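Local structure of alpha-l-arabinofuranosidase domain protein (Thermotoga maritima, 4ATW) at residues Y76-I82 with N102-E108; N171-G175 with A209-D213; N218-Q223 with L263-V267; G226-I232 with T269-V275. The protein probably hydrolyses terminal non-reducing alpha-L-arabinofuranosyl residues from arabinose-containing saccharides, acting as a thermostable glycoside hydrolase. Residues are numbered along the deposited sequence.

Contact 1: residues Y76-I82 with N102-E108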
loop_
_atom_site.group_PDB
_atom_site.type_symbol
_atom_site.label_atom_id
_atom_site.label_comp_id
_atom_site.label_asym_id
_atom_site.label_seq_id
_atom_site.Cartn_x
_atom_site.Cartn_y
_atom_site.Cartn_z
ATOM N N TYR A 76 -12.031 -10.973 -14.870
ATOM C CA TYR A 76 -13.080 -9.978 -14.653
ATOM C C TYR A 76 -13.352 -9.136 -15.875
ATOM O O TYR A 76 -12.440 -8.564 -16.421
ATOM C CB TYR A 76 -12.691 -9.050 -13.489
ATOM C CG TYR A 76 -13.670 -7.929 -13.210
ATOM C CD1 TYR A 76 -14.941 -8.173 -12.663
ATOM C CD2 TYR A 76 -13.329 -6.622 -13.486
ATOM C CE1 TYR A 76 -15.857 -7.117 -12.401
ATOM C CE2 TYR A 76 -14.221 -5.559 -13.237
ATOM C CZ TYR A 76 -15.492 -5.806 -12.698
ATOM O OH TYR A 76 -16.386 -4.726 -12.539
ATOM N N HIS A 77 -14.597 -9.070 -16.323
ATOM C CA HIS A 77 -14.902 -8.213 -17.456
ATOM C C HIS A 77 -15.668 -7.020 -16.910
ATOM O O HIS A 77 -16.835 -7.132 -16.538
ATOM C CB HIS A 77 -15.716 -8.953 -18.497
ATOM C CG HIS A 77 -14.943 -10.012 -19.205
ATOM N ND1 HIS A 77 -14.811 -11.287 -18.707
ATOM C CD2 HIS A 77 -14.219 -9.979 -20.347
ATOM C CE1 HIS A 77 -14.037 -11.994 -19.508
ATOM N NE2 HIS A 77 -13.663 -11.222 -20.511
ATOM N N TRP A 78 -14.999 -5.876 -16.874
ATOM C CA TRP A 78 -15.589 -4.687 -16.298
ATOM C C TRP A 78 -17.031 -4.322 -16.688
ATOM O O TRP A 78 -17.760 -3.723 -15.884
ATOM C CB TRP A 78 -14.669 -3.499 -16.545
ATOM C CG TRP A 78 -14.729 -2.993 -17.928
ATOM C CD1 TRP A 78 -14.040 -3.457 -18.980
ATOM C CD2 TRP A 78 -15.546 -1.920 -18.412
ATOM N NE1 TRP A 78 -14.358 -2.746 -20.092
ATOM C CE2 TRP A 78 -15.289 -1.796 -19.774
ATOM C CE3 TRP A 78 -16.481 -1.054 -17.815
ATOM C CZ2 TRP A 78 -15.922 -0.849 -20.567
ATOM C CZ3 TRP A 78 -17.114 -0.112 -18.600
ATOM C CH2 TRP A 78 -16.831 -0.019 -19.959
ATOM N N GLU A 79 -17.452 -4.678 -17.896
ATOM C CA GLU A 79 -18.795 -4.350 -18.326
ATOM C C GLU A 79 -19.899 -5.060 -17.564
ATOM O O GLU A 79 -21.052 -4.714 -17.699
ATOM C CB GLU A 79 -18.946 -4.596 -19.805
ATOM C CG GLU A 79 -17.870 -3.928 -20.568
ATOM C CD GLU A 79 -18.206 -3.788 -22.035
ATOM O OE1 GLU A 79 -19.327 -3.290 -22.335
ATOM O OE2 GLU A 79 -17.346 -4.169 -22.881
ATOM N N ASP A 80 -19.573 -6.054 -16.759
ATOM C CA ASP A 80 -20.610 -6.715 -15.985
ATOM C C ASP A 80 -20.823 -5.950 -14.666
ATOM O O ASP A 80 -21.554 -6.412 -13.766
ATOM C CB ASP A 80 -20.192 -8.144 -15.615
ATOM C CG ASP A 80 -19.797 -8.973 -16.793
ATOM O OD1 ASP A 80 -20.276 -8.691 -17.909
ATOM O OD2 ASP A 80 -19.034 -9.936 -16.598
ATOM N N GLY A 81 -20.140 -4.814 -14.537
ATOM C CA GLY A 81 -20.202 -4.051 -13.304
ATOM C C GLY A 81 -20.801 -2.694 -13.512
ATOM O O GLY A 81 -20.764 -1.818 -12.639
ATOM N N ILE A 82 -21.356 -2.507 -14.691
ATOM C CA ILE A 82 -21.955 -1.228 -14.962
ATOM C C ILE A 82 -23.437 -1.353 -15.266
ATOM O O ILE A 82 -23.979 -2.437 -15.309
ATOM C CB ILE A 82 -21.234 -0.478 -16.128
ATOM C CG1 ILE A 82 -21.366 -1.225 -17.446
ATOM C CG2 ILE A 82 -19.769 -0.275 -15.794
ATOM C CD1 ILE A 82 -20.803 -0.405 -18.583
ATOM N N ASN A 102 -21.638 -8.794 -8.809
ATOM C CA ASN A 102 -21.243 -7.651 -9.617
ATOM C C ASN A 102 -22.034 -6.411 -9.327
ATOM O O ASN A 102 -22.091 -5.495 -10.141
ATOM C CB ASN A 102 -21.305 -7.969 -11.124
ATOM C CG ASN A 102 -19.954 -8.360 -11.656
ATOM O OD1 ASN A 102 -19.011 -7.554 -11.560
ATOM N ND2 ASN A 102 -19.815 -9.590 -12.168
ATOM N N ARG A 103 -22.643 -6.372 -8.152
ATOM C CA ARG A 103 -23.414 -5.203 -7.771
ATOM C C ARG A 103 -22.428 -4.137 -7.376
ATOM O O ARG A 103 -22.793 -2.976 -7.210
ATOM C CB ARG A 103 -24.329 -5.511 -6.597
ATOM C CG ARG A 103 -25.183 -6.736 -6.841
ATOM C CD ARG A 103 -26.347 -6.856 -5.874
ATOM N NE ARG A 103 -27.578 -6.592 -6.594
ATOM C CZ ARG A 103 -28.288 -5.472 -6.507
ATOM N NH1 ARG A 103 -27.901 -4.487 -5.696
ATOM N NH2 ARG A 103 -29.364 -5.317 -7.274
ATOM N N PHE A 104 -21.177 -4.535 -7.192
ATOM C CA PHE A 104 -20.152 -3.557 -6.849
ATOM C C PHE A 104 -19.263 -3.470 -8.078
ATOM O O PHE A 104 -18.352 -4.295 -8.274
ATOM C CB PHE A 104 -19.348 -3.970 -5.599
ATOM C CG PHE A 104 -18.468 -2.888 -5.070
ATOM C CD1 PHE A 104 -19.021 -1.799 -4.432
ATOM C CD2 PHE A 104 -17.092 -2.912 -5.290
ATOM C CE1 PHE A 104 -18.221 -0.718 -4.020
ATOM C CE2 PHE A 104 -16.276 -1.846 -4.887
ATOM C CZ PHE A 104 -16.840 -0.746 -4.254
ATOM N N GLY A 105 -19.559 -2.477 -8.920
ATOM C CA GLY A 105 -18.795 -2.284 -10.146
ATOM C C GLY A 105 -18.010 -0.972 -10.269
ATOM O O GLY A 105 -17.880 -0.187 -9.325
ATOM N N THR A 106 -17.485 -0.731 -11.458
ATOM C CA THR A 106 -16.712 0.460 -11.703
ATOM C C THR A 106 -17.363 1.706 -11.149
ATOM O O THR A 106 -16.692 2.481 -10.492
ATOM C CB THR A 106 -16.498 0.628 -13.187
ATOM O OG1 THR A 106 -16.133 -0.656 -13.745
ATOM C CG2 THR A 106 -15.459 1.747 -13.467
ATOM N N ASP A 107 -18.654 1.918 -11.409
ATOM C CA ASP A 107 -19.333 3.127 -10.909
ATOM C C ASP A 107 -19.253 3.230 -9.379
ATOM O O ASP A 107 -18.913 4.276 -8.828
ATOM C CB ASP A 107 -20.816 3.147 -11.330
ATOM C CG ASP A 107 -21.031 3.556 -12.790
ATOM O OD1 ASP A 107 -20.123 4.201 -13.368
ATOM O OD2 ASP A 107 -22.121 3.224 -13.339
ATOM N N GLU A 108 -19.576 2.133 -8.704
ATOM C CA GLU A 108 -19.559 2.056 -7.258
ATOM C C GLU A 108 -18.158 2.282 -6.662
ATOM O O GLU A 108 -17.999 2.934 -5.619
ATOM C CB GLU A 108 -20.095 0.707 -6.848
ATOM C CG GLU A 108 -21.594 0.543 -7.092
ATOM C CD GLU A 108 -22.023 0.348 -8.561
ATOM O OE1 GLU A 108 -21.179 0.089 -9.436
ATOM O OE2 GLU A 108 -23.239 0.436 -8.844
#

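Contact 2: residues N171-G175 with A209-D213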
loop_
_atom_site.group_PDB
_atom_site.type_symbol
_atom_site.label_atom_id
_atom_site.label_comp_id
_atom_site.label_asym_id
_atom_site.label_seq_id
_atom_site.Cartn_x
_atom_site.Cartn_y
_atom_site.Cartn_z
ATOM N N ASN A 171 -2.062 -8.266 -13.938
ATOM C CA ASN A 171 -1.777 -8.625 -12.565
ATOM C C ASN A 171 -1.028 -9.935 -12.485
ATOM O O ASN A 171 -1.471 -10.942 -13.019
ATOM C CB ASN A 171 -3.074 -8.770 -11.769
ATOM C CG ASN A 171 -2.830 -9.175 -10.333
ATOM O OD1 ASN A 171 -2.485 -8.331 -9.462
ATOM N ND2 ASN A 171 -2.985 -10.486 -10.068
ATOM N N GLU A 172 0.109 -9.897 -11.808
ATOM C CA GLU A 172 0.943 -11.070 -11.589
ATOM C C GLU A 172 0.875 -12.020 -12.775
ATOM O O GLU A 172 0.824 -13.244 -12.603
ATOM C CB GLU A 172 0.533 -11.836 -10.299
ATOM C CG GLU A 172 0.646 -11.042 -8.987
ATOM C CD GLU A 172 0.507 -11.906 -7.731
ATOM O OE1 GLU A 172 -0.372 -12.804 -7.687
ATOM O OE2 GLU A 172 1.282 -11.665 -6.776
ATOM N N MET A 173 0.893 -11.465 -13.977
ATOM C CA MET A 173 0.816 -12.274 -15.181
ATOM C C MET A 173 1.836 -13.409 -15.291
ATOM O O MET A 173 1.687 -14.319 -16.116
ATOM C CB MET A 173 0.924 -11.367 -16.392
ATOM C CG MET A 173 -0.318 -10.582 -16.605
ATOM S SD MET A 173 -1.663 -11.739 -16.628
ATOM C CE MET A 173 -2.986 -10.685 -15.884
ATOM N N TYR A 174 2.861 -13.354 -14.441
ATOM C CA TYR A 174 3.938 -14.335 -14.459
ATOM C C TYR A 174 3.524 -15.655 -13.834
ATOM O O TYR A 174 3.975 -16.718 -14.264
ATOM C CB TYR A 174 5.164 -13.764 -13.728
ATOM C CG TYR A 174 4.896 -13.243 -12.331
ATOM C CD1 TYR A 174 4.834 -14.106 -11.236
ATOM C CD2 TYR A 174 4.681 -11.905 -12.099
ATOM C CE1 TYR A 174 4.553 -13.654 -9.927
ATOM C CE2 TYR A 174 4.405 -11.436 -10.796
ATOM C CZ TYR A 174 4.339 -12.329 -9.713
ATOM O OH TYR A 174 4.031 -11.897 -8.435
ATOM N N GLY A 175 2.626 -15.556 -12.840
ATOM C CA GLY A 175 2.148 -16.694 -12.050
ATOM C C GLY A 175 1.303 -17.789 -12.660
ATOM O O GLY A 175 0.288 -17.523 -13.286
ATOM N N ALA A 209 3.487 -1.752 -14.876
ATOM C CA ALA A 209 3.699 -3.056 -15.516
ATOM C C ALA A 209 4.042 -4.100 -14.490
ATOM O O ALA A 209 4.629 -3.811 -13.481
ATOM C CB ALA A 209 4.794 -2.962 -16.545
ATOM N N VAL A 210 3.666 -5.327 -14.753
ATOM C CA VAL A 210 3.920 -6.373 -13.820
ATOM C C VAL A 210 5.363 -6.734 -13.714
ATOM O O VAL A 210 5.979 -7.155 -14.691
ATOM C CB VAL A 210 3.217 -7.614 -14.203
ATOM C CG1 VAL A 210 3.337 -8.616 -13.056
ATOM C CG2 VAL A 210 1.785 -7.295 -14.530
ATOM N N GLY A 211 5.896 -6.581 -12.516
ATOM C CA GLY A 211 7.270 -6.929 -12.284
ATOM C C GLY A 211 7.228 -7.993 -11.229
ATOM O O GLY A 211 6.170 -8.233 -10.650
ATOM N N CYS A 212 8.348 -8.642 -10.964
ATOM C CA CYS A 212 8.343 -9.660 -9.936
ATOM C C CYS A 212 9.782 -10.024 -9.545
ATOM O O CYS A 212 10.672 -9.232 -9.770
ATOM C CB CYS A 212 7.563 -10.885 -10.397
ATOM S SG CYS A 212 8.537 -11.872 -11.425
ATOM N N ASP A 213 10.004 -11.202 -8.964
ATOM C CA ASP A 213 11.322 -11.561 -8.508
ATOM C C ASP A 213 12.257 -12.190 -9.524
ATOM O O ASP A 213 13.445 -12.376 -9.253
ATOM C CB ASP A 213 11.214 -12.437 -7.270
ATOM C CG ASP A 213 11.087 -11.622 -6.013
ATOM O OD1 ASP A 213 11.915 -10.686 -5.856
ATOM O OD2 ASP A 213 10.183 -11.907 -5.188
#

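Contact 3: residues N218-Q223 with L263-V267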
loop_
_atom_site.group_PDB
_atom_site.type_symbol
_atom_site.label_atom_id
_atom_site.label_comp_id
_atom_site.label_asym_id
_atom_site.label_seq_id
_atom_site.Cartn_x
_atom_site.Cartn_y
_atom_site.Cartn_z
ATOM N N ASN A 218 11.548 -9.011 -15.211
ATOM C CA ASN A 218 11.659 -7.563 -15.093
ATOM C C ASN A 218 12.445 -6.971 -16.258
ATOM O O ASN A 218 11.980 -6.084 -16.976
ATOM C CB ASN A 218 12.373 -7.187 -13.813
ATOM C CG ASN A 218 11.653 -7.646 -12.607
ATOM O OD1 ASN A 218 10.440 -7.866 -12.624
ATOM N ND2 ASN A 218 12.397 -7.779 -11.516
ATOM N N LEU A 219 13.658 -7.460 -16.425
ATOM C CA LEU A 219 14.541 -7.007 -17.494
ATOM C C LEU A 219 13.889 -7.056 -18.899
ATOM O O LEU A 219 14.091 -6.183 -19.748
ATOM C CB LEU A 219 15.815 -7.848 -17.446
ATOM C CG LEU A 219 17.136 -7.139 -17.129
ATOM C CD1 LEU A 219 16.970 -5.814 -16.471
ATOM C CD2 LEU A 219 17.897 -8.046 -16.243
ATOM N N ARG A 220 13.073 -8.072 -19.132
ATOM C CA ARG A 220 12.430 -8.184 -20.409
ATOM C C ARG A 220 11.256 -7.259 -20.486
ATOM O O ARG A 220 10.857 -6.868 -21.545
ATOM C CB ARG A 220 11.987 -9.586 -20.652
ATOM C CG ARG A 220 11.752 -9.789 -22.098
ATOM C CD ARG A 220 12.574 -10.913 -22.554
ATOM N NE ARG A 220 13.986 -10.582 -22.611
ATOM C CZ ARG A 220 14.955 -11.501 -22.599
ATOM N NH1 ARG A 220 14.655 -12.804 -22.509
ATOM N NH2 ARG A 220 16.223 -11.132 -22.745
ATOM N N VAL A 221 10.695 -6.898 -19.356
ATOM C CA VAL A 221 9.578 -5.978 -19.370
ATOM C C VAL A 221 10.150 -4.608 -19.554
ATOM O O VAL A 221 9.690 -3.849 -20.385
ATOM C CB VAL A 221 8.768 -5.986 -18.038
ATOM C CG1 VAL A 221 7.732 -4.876 -18.025
ATOM C CG2 VAL A 221 8.079 -7.320 -17.863
ATOM N N LEU A 222 11.153 -4.273 -18.776
ATOM C CA LEU A 222 11.722 -2.948 -18.901
ATOM C C LEU A 222 12.289 -2.742 -20.287
ATOM O O LEU A 222 12.182 -1.651 -20.863
ATOM C CB LEU A 222 12.814 -2.744 -17.865
ATOM C CG LEU A 222 12.236 -2.712 -16.456
ATOM C CD1 LEU A 222 13.215 -3.272 -15.466
ATOM C CD2 LEU A 222 11.895 -1.273 -16.137
ATOM N N GLN A 223 12.872 -3.798 -20.842
ATOM C CA GLN A 223 13.496 -3.690 -22.158
ATOM C C GLN A 223 12.515 -3.480 -23.287
ATOM O O GLN A 223 12.816 -2.843 -24.260
ATOM C CB GLN A 223 14.300 -4.942 -22.421
ATOM C CG GLN A 223 15.785 -4.730 -22.352
ATOM C CD GLN A 223 16.538 -6.026 -22.189
ATOM O OE1 GLN A 223 16.136 -7.076 -22.707
ATOM N NE2 GLN A 223 17.650 -5.964 -21.472
ATOM N N LEU A 263 18.007 -2.771 -11.750
ATOM C CA LEU A 263 17.721 -3.411 -13.019
ATOM C C LEU A 263 17.255 -2.298 -13.895
ATOM O O LEU A 263 17.692 -2.194 -15.008
ATOM C CB LEU A 263 16.622 -4.445 -12.900
ATOM C CG LEU A 263 16.922 -5.677 -12.038
ATOM C CD1 LEU A 263 15.625 -6.409 -11.753
ATOM C CD2 LEU A 263 17.875 -6.565 -12.720
ATOM N N ILE A 264 16.384 -1.439 -13.393
ATOM C CA ILE A 264 15.905 -0.330 -14.198
ATOM C C ILE A 264 17.070 0.495 -14.719
ATOM O O ILE A 264 17.095 0.886 -15.876
ATOM C CB ILE A 264 14.977 0.592 -13.394
ATOM C CG1 ILE A 264 13.770 -0.199 -12.919
ATOM C CG2 ILE A 264 14.464 1.740 -14.263
ATOM C CD1 ILE A 264 12.819 0.613 -12.068
ATOM N N ASP A 265 18.044 0.768 -13.868
ATOM C CA ASP A 265 19.172 1.573 -14.307
ATOM C C ASP A 265 19.857 0.921 -15.488
ATOM O O ASP A 265 20.437 1.599 -16.331
ATOM C CB ASP A 265 20.182 1.761 -13.181
ATOM C CG ASP A 265 19.749 2.796 -12.175
ATOM O OD1 ASP A 265 18.673 3.416 -12.333
ATOM O OD2 ASP A 265 20.502 2.982 -11.208
ATOM N N MET A 266 19.769 -0.398 -15.569
ATOM C CA MET A 266 20.433 -1.152 -16.640
ATOM C C MET A 266 19.713 -1.225 -17.994
ATOM O O MET A 266 20.211 -1.833 -18.929
ATOM C CB MET A 266 20.743 -2.573 -16.152
ATOM C CG MET A 266 21.481 -2.642 -14.848
ATOM S SD MET A 266 21.852 -4.339 -14.479
ATOM C CE MET A 266 22.299 -4.261 -12.680
ATOM N N VAL A 267 18.544 -0.616 -18.104
ATOM C CA VAL A 267 17.828 -0.612 -19.377
ATOM C C VAL A 267 17.754 0.831 -19.856
ATOM O O VAL A 267 16.888 1.594 -19.414
ATOM C CB VAL A 267 16.398 -1.158 -19.233
ATOM C CG1 VAL A 267 15.745 -1.271 -20.608
ATOM C CG2 VAL A 267 16.421 -2.513 -18.535
#

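Contact 4: residues G226-I232 with T269-V275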
loop_
_atom_site.group_PDB
_atom_site.type_symbol
_atom_site.label_atom_id
_atom_site.label_comp_id
_atom_site.label_asym_id
_atom_site.label_seq_id
_atom_site.Cartn_x
_atom_site.Cartn_y
_atom_site.Cartn_z
ATOM N N GLY A 226 9.956 -0.212 -21.620
ATOM C CA GLY A 226 10.659 0.833 -20.890
ATOM C C GLY A 226 10.533 2.282 -21.366
ATOM O O GLY A 226 10.919 3.220 -20.648
ATOM N N ASP A 227 9.991 2.464 -22.562
ATOM C CA ASP A 227 9.806 3.786 -23.122
ATOM C C ASP A 227 8.348 4.238 -22.981
ATOM O O ASP A 227 7.996 5.353 -23.399
ATOM C CB ASP A 227 10.192 3.797 -24.607
ATOM C CG ASP A 227 9.431 2.751 -25.414
ATOM O OD1 ASP A 227 8.989 1.737 -24.820
ATOM O OD2 ASP A 227 9.282 2.937 -26.641
ATOM N N VAL A 228 7.496 3.392 -22.407
ATOM C CA VAL A 228 6.108 3.777 -22.264
ATOM C C VAL A 228 5.468 3.513 -20.935
ATOM O O VAL A 228 4.455 4.119 -20.623
ATOM C CB VAL A 228 5.190 3.115 -23.314
ATOM C CG1 VAL A 228 5.667 3.421 -24.725
ATOM C CG2 VAL A 228 5.111 1.643 -23.051
ATOM N N ILE A 229 5.999 2.597 -20.156
ATOM C CA ILE A 229 5.385 2.346 -18.870
ATOM C C ILE A 229 5.976 3.370 -17.898
ATOM O O ILE A 229 7.002 3.961 -18.207
ATOM C CB ILE A 229 5.678 0.932 -18.429
ATOM C CG1 ILE A 229 7.169 0.763 -18.164
ATOM C CG2 ILE A 229 5.254 -0.021 -19.522
ATOM C CD1 ILE A 229 7.531 -0.685 -17.908
ATOM N N ASP A 230 5.330 3.600 -16.751
ATOM C CA ASP A 230 5.817 4.568 -15.774
ATOM C C ASP A 230 6.353 3.945 -14.503
ATOM O O ASP A 230 7.131 4.569 -13.785
ATOM C CB ASP A 230 4.714 5.530 -15.445
ATOM C CG ASP A 230 4.191 6.217 -16.671
ATOM O OD1 ASP A 230 4.906 7.099 -17.174
ATOM O OD2 ASP A 230 3.083 5.880 -17.156
ATOM N N PHE A 231 5.938 2.712 -14.230
ATOM C CA PHE A 231 6.385 1.973 -13.062
ATOM C C PHE A 231 6.517 0.517 -13.410
ATOM O O PHE A 231 6.100 0.074 -14.479
ATOM C CB PHE A 231 5.371 2.041 -11.939
ATOM C CG PHE A 231 5.024 3.421 -11.505
ATOM C CD1 PHE A 231 4.164 4.212 -12.244
ATOM C CD2 PHE A 231 5.545 3.926 -10.320
ATOM C CE1 PHE A 231 3.830 5.476 -11.807
ATOM C CE2 PHE A 231 5.209 5.202 -9.879
ATOM C CZ PHE A 231 4.354 5.969 -10.626
ATOM N N ILE A 232 7.096 -0.228 -12.482
ATOM C CA ILE A 232 7.212 -1.664 -12.632
ATOM C C ILE A 232 6.796 -2.116 -11.242
ATOM O O ILE A 232 7.312 -1.650 -10.234
ATOM C CB ILE A 232 8.620 -2.134 -13.031
ATOM C CG1 ILE A 232 8.637 -3.654 -13.031
ATOM C CG2 ILE A 232 9.665 -1.568 -12.114
ATOM C CD1 ILE A 232 9.792 -4.238 -13.835
ATOM N N THR A 269 16.448 2.777 -22.186
ATOM C CA THR A 269 15.174 3.506 -22.301
ATOM C C THR A 269 14.472 3.707 -20.960
ATOM O O THR A 269 14.058 4.808 -20.645
ATOM C CB THR A 269 14.175 2.834 -23.263
ATOM O OG1 THR A 269 13.706 1.594 -22.711
ATOM C CG2 THR A 269 14.842 2.582 -24.593
ATOM N N ALA A 270 14.350 2.658 -20.160
ATOM C CA ALA A 270 13.690 2.759 -18.864
ATOM C C ALA A 270 14.378 3.738 -17.936
ATOM O O ALA A 270 13.719 4.404 -17.136
ATOM C CB ALA A 270 13.637 1.407 -18.187
ATOM N N ARG A 271 15.701 3.813 -18.006
ATOM C CA ARG A 271 16.419 4.728 -17.134
ATOM C C ARG A 271 16.249 6.176 -17.596
ATOM O O ARG A 271 16.076 7.066 -16.786
ATOM C CB ARG A 271 17.898 4.359 -17.072
ATOM C CG ARG A 271 18.653 5.067 -15.957
ATOM C CD ARG A 271 20.183 4.899 -16.041
ATOM N NE ARG A 271 20.740 5.501 -17.247
ATOM C CZ ARG A 271 21.077 4.832 -18.362
ATOM N NH1 ARG A 271 20.931 3.508 -18.434
ATOM N NH2 ARG A 271 21.521 5.498 -19.441
ATOM N N LYS A 272 16.305 6.409 -18.898
ATOM C CA LYS A 272 16.120 7.747 -19.432
ATOM C C LYS A 272 14.812 8.320 -18.895
ATOM O O LYS A 272 14.840 9.376 -18.280
ATOM C CB LYS A 272 16.088 7.726 -20.961
ATOM C CG LYS A 272 17.434 8.015 -21.648
ATOM C CD LYS A 272 18.540 7.030 -21.275
ATOM C CE LYS A 272 19.845 7.315 -22.049
ATOM N NZ LYS A 272 19.728 7.086 -23.532
ATOM N N ARG A 273 13.669 7.654 -19.133
ATOM C CA ARG A 273 12.384 8.128 -18.578
ATOM C C ARG A 273 12.543 7.695 -17.137
ATOM O O ARG A 273 13.125 6.651 -16.889
ATOM C CB ARG A 273 11.197 7.383 -19.200
ATOM C CG ARG A 273 11.089 7.541 -20.726
ATOM C CD ARG A 273 9.933 6.756 -21.413
ATOM N NE ARG A 273 8.597 7.273 -21.121
ATOM C CZ ARG A 273 7.814 6.804 -20.151
ATOM N NH1 ARG A 273 8.248 5.810 -19.401
ATOM N NH2 ARG A 273 6.597 7.317 -19.931
ATOM N N GLY A 274 12.063 8.451 -16.170
ATOM C CA GLY A 274 12.268 7.993 -14.805
ATOM C C GLY A 274 11.400 6.832 -14.337
ATOM O O GLY A 274 10.756 6.963 -13.311
ATOM N N VAL A 275 11.387 5.693 -15.037
ATOM C CA VAL A 275 10.529 4.593 -14.629
ATOM C C VAL A 275 10.843 4.290 -13.201
ATOM O O VAL A 275 12.019 4.231 -12.835
ATOM C CB VAL A 275 10.792 3.360 -15.423
ATOM C CG1 VAL A 275 9.972 2.210 -14.873
ATOM C CG2 VAL A 275 10.456 3.614 -16.849
#

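Contact 1: residues Y76-I82 with N102-E108
This is a buried loop-to-helix-start contact in the long connection between barrel strand 64-67 and helix 106-116. No hydrogen bond crosses it, so it rests on close fit. The chains come nearest at two glycines, with the CA atoms of Gly81 and Gly105 3.9 Å apart. Gly105 CA makes a C-H...O contact of 3.2 Å with Gly81 O, and the angle at the hydrogen is 162°. Neither position has room for a CB: one on Gly105 would clash with Gly81 O, one on Gly81 with the Tyr76 hydroxyl. In the (beta/alpha)8 barrel this strand and helix form the second beta-alpha unit, and here their connection folds back on the helix start. Gly105 is the N-cap. Gly105 N donates to Glu108 OE1 (3.1 Å), three residues on in the first turn. Glu108 also pairs with Arg88. Asn102 fills the other end: Asn102 OD1 meets the edge of the Tyr76 ring at CE1 (3.3 Å), and Asn102 CB lies 3.1 Å from Asp80 O. Thr106 OG1 sits 4.1 Å from Trp78 CE3, at the edge of the indole, and 4.2 Å from Ile82 CG2. Trp78 stacks on Trp137 of helix 131-141.

Contact 2: residues N171-G175 with A209-D213
Val210 is the main bump here. Its two methyl groups press into a hollow lined by the backbone N atoms of Asn171 to Met173, with Met173 CG and the Tyr174 ring beside it. Val210 CG1 lies 3.7 Å from Glu172 N, 3.9 Å from Met173 N and 3.7 Å from Tyr174 CD2. Val210 CG2 lies 4.0 Å from Asn171 N and 4.4 Å from Met173 CG. Glu172 to Gly175 form a type I turn, closed by Gly175 N to Glu172 O at 2.9 Å, which brings the Tyr174 ring round beside Val210. Tyr174 is the answering bump. Its ring edge meets Val210, and one face is covered by Cys212. Cys212 CB stands 3.6 Å from the Tyr174 ring centroid in a CH-pi contact, and Cys212 SG 4.0 Å from it in a sulfur-aromatic contact. The Glu172 carboxylate points away and bonds His235 and Trp177. Two neighbouring loops after barrel strands 166-169 and 206-209 thus fit together. An Asn-Glu pair after the fourth strand is typical of clan GH-A barrels, where that Glu is the acid/base, so this rim probably borders the active site.

Contact 3: residues N218-Q223 with L263-V267
Asn218 opens the helical segment and touches the partner through its amide: Asn218 ND2 is 3.5 Å from Leu263 CD1. Its OD1 accepts from the backbone N of Cys212, so its polar end is tied to the preceding loop. One residue on, Leu219 reaches across both ends of 263-267. Leu219 CD2 is 3.8 Å from Leu263 CD2, and Leu219 CD1 is 3.9 Å from Val267 CG2. Leu222 then points its CB at the partner. Leu222 CD2 packs on Ile264 CG1 (3.9 Å), Leu222 CD1 approaches Leu263 CB (4.4 Å), and Leu222 CB meets Val267 CG2 (3.7 Å). Gln223 closes the segment at the exposed margin, with Gln223 CA 3.6 Å and Gln223 CG 3.9 Å from Val267 CG1. Val267 is the N-cap of helix 268-272, so the contact spans the break after helix 250-265. Leu222 and Ile264 also both touch Ile232 of strand 231-238, where these outer barrel helices cover the sheet. With no hydrogen bond or salt bridge between the segments, they are held by aliphatic van der Waals contact and the hydrophobic effect.

Contact 4: residues G226-I232 with T269-V275
Arg273 supplies the polar bonds of this contact. Arg273 NH1 donates to the backbone Ile229 O at 2.5 Å, a very short distance. Arg273 NH2 donates to Asp230 OD1 at 3.2 Å, within a salt bridge. Both acceptors lie at the edge of the guanidinium, near its plane. Asp227 O sits over one face instead. Asp227 O is 3.0 Å from Arg273 NE, but the angle is too poor for a hydrogen bond. Asp230 has further partners: its OD2 makes a salt bridge with Lys199 NZ and a hydrogen bond with Ala207 N. Asp227 is paired by Lys192 through OD1, and Val228 O also accepts from Lys199. Weaker C-H...O contacts add to the set, from Ala270 CA to Gly226 O (3.3 Å) and from Val275 CA to Asp230 O (3.5 Å). Gly226 packs tightly on the helix, and a CB there would clash with Thr269 OG1. Gly274 centres an inverse gamma turn that leads to Val275; Val275 CG2 is 3.7 Å from Ile229 O. Backbone bonds of Asp230 and Ile232 to Lys276 then start the parallel pairing of barrel strands 231-238 and 276-284. Ile232 faces helices 215-225 and 250-265, and Ala270 touches both as well.

How the contacts relate
Contacts 2, 3 and 4 form one continuous patch of the barrel, while contact 1 stands apart, with its centre 24 Å from that of contact 2 and their nearest atoms about 9 Å apart. Contact 2 lies on the loops after the strands, the probable active-site rim. Contact 3 lies on the helices outside the sheet, and contact 4 at the start of strands 231-238 and 276-284, away from that rim. Contact 2 meets contact 3 through Ala209 CB on Val221 CG1 (3.8 Å) and contact 4 through Ala209 N to Phe231 O (3.2 Å), a probable hydrogen bond. Contacts 3 and 4 cross along the chain, with centres 9 Å apart. Leu222 CD2 on Ala270 CB (3.8 Å) links them.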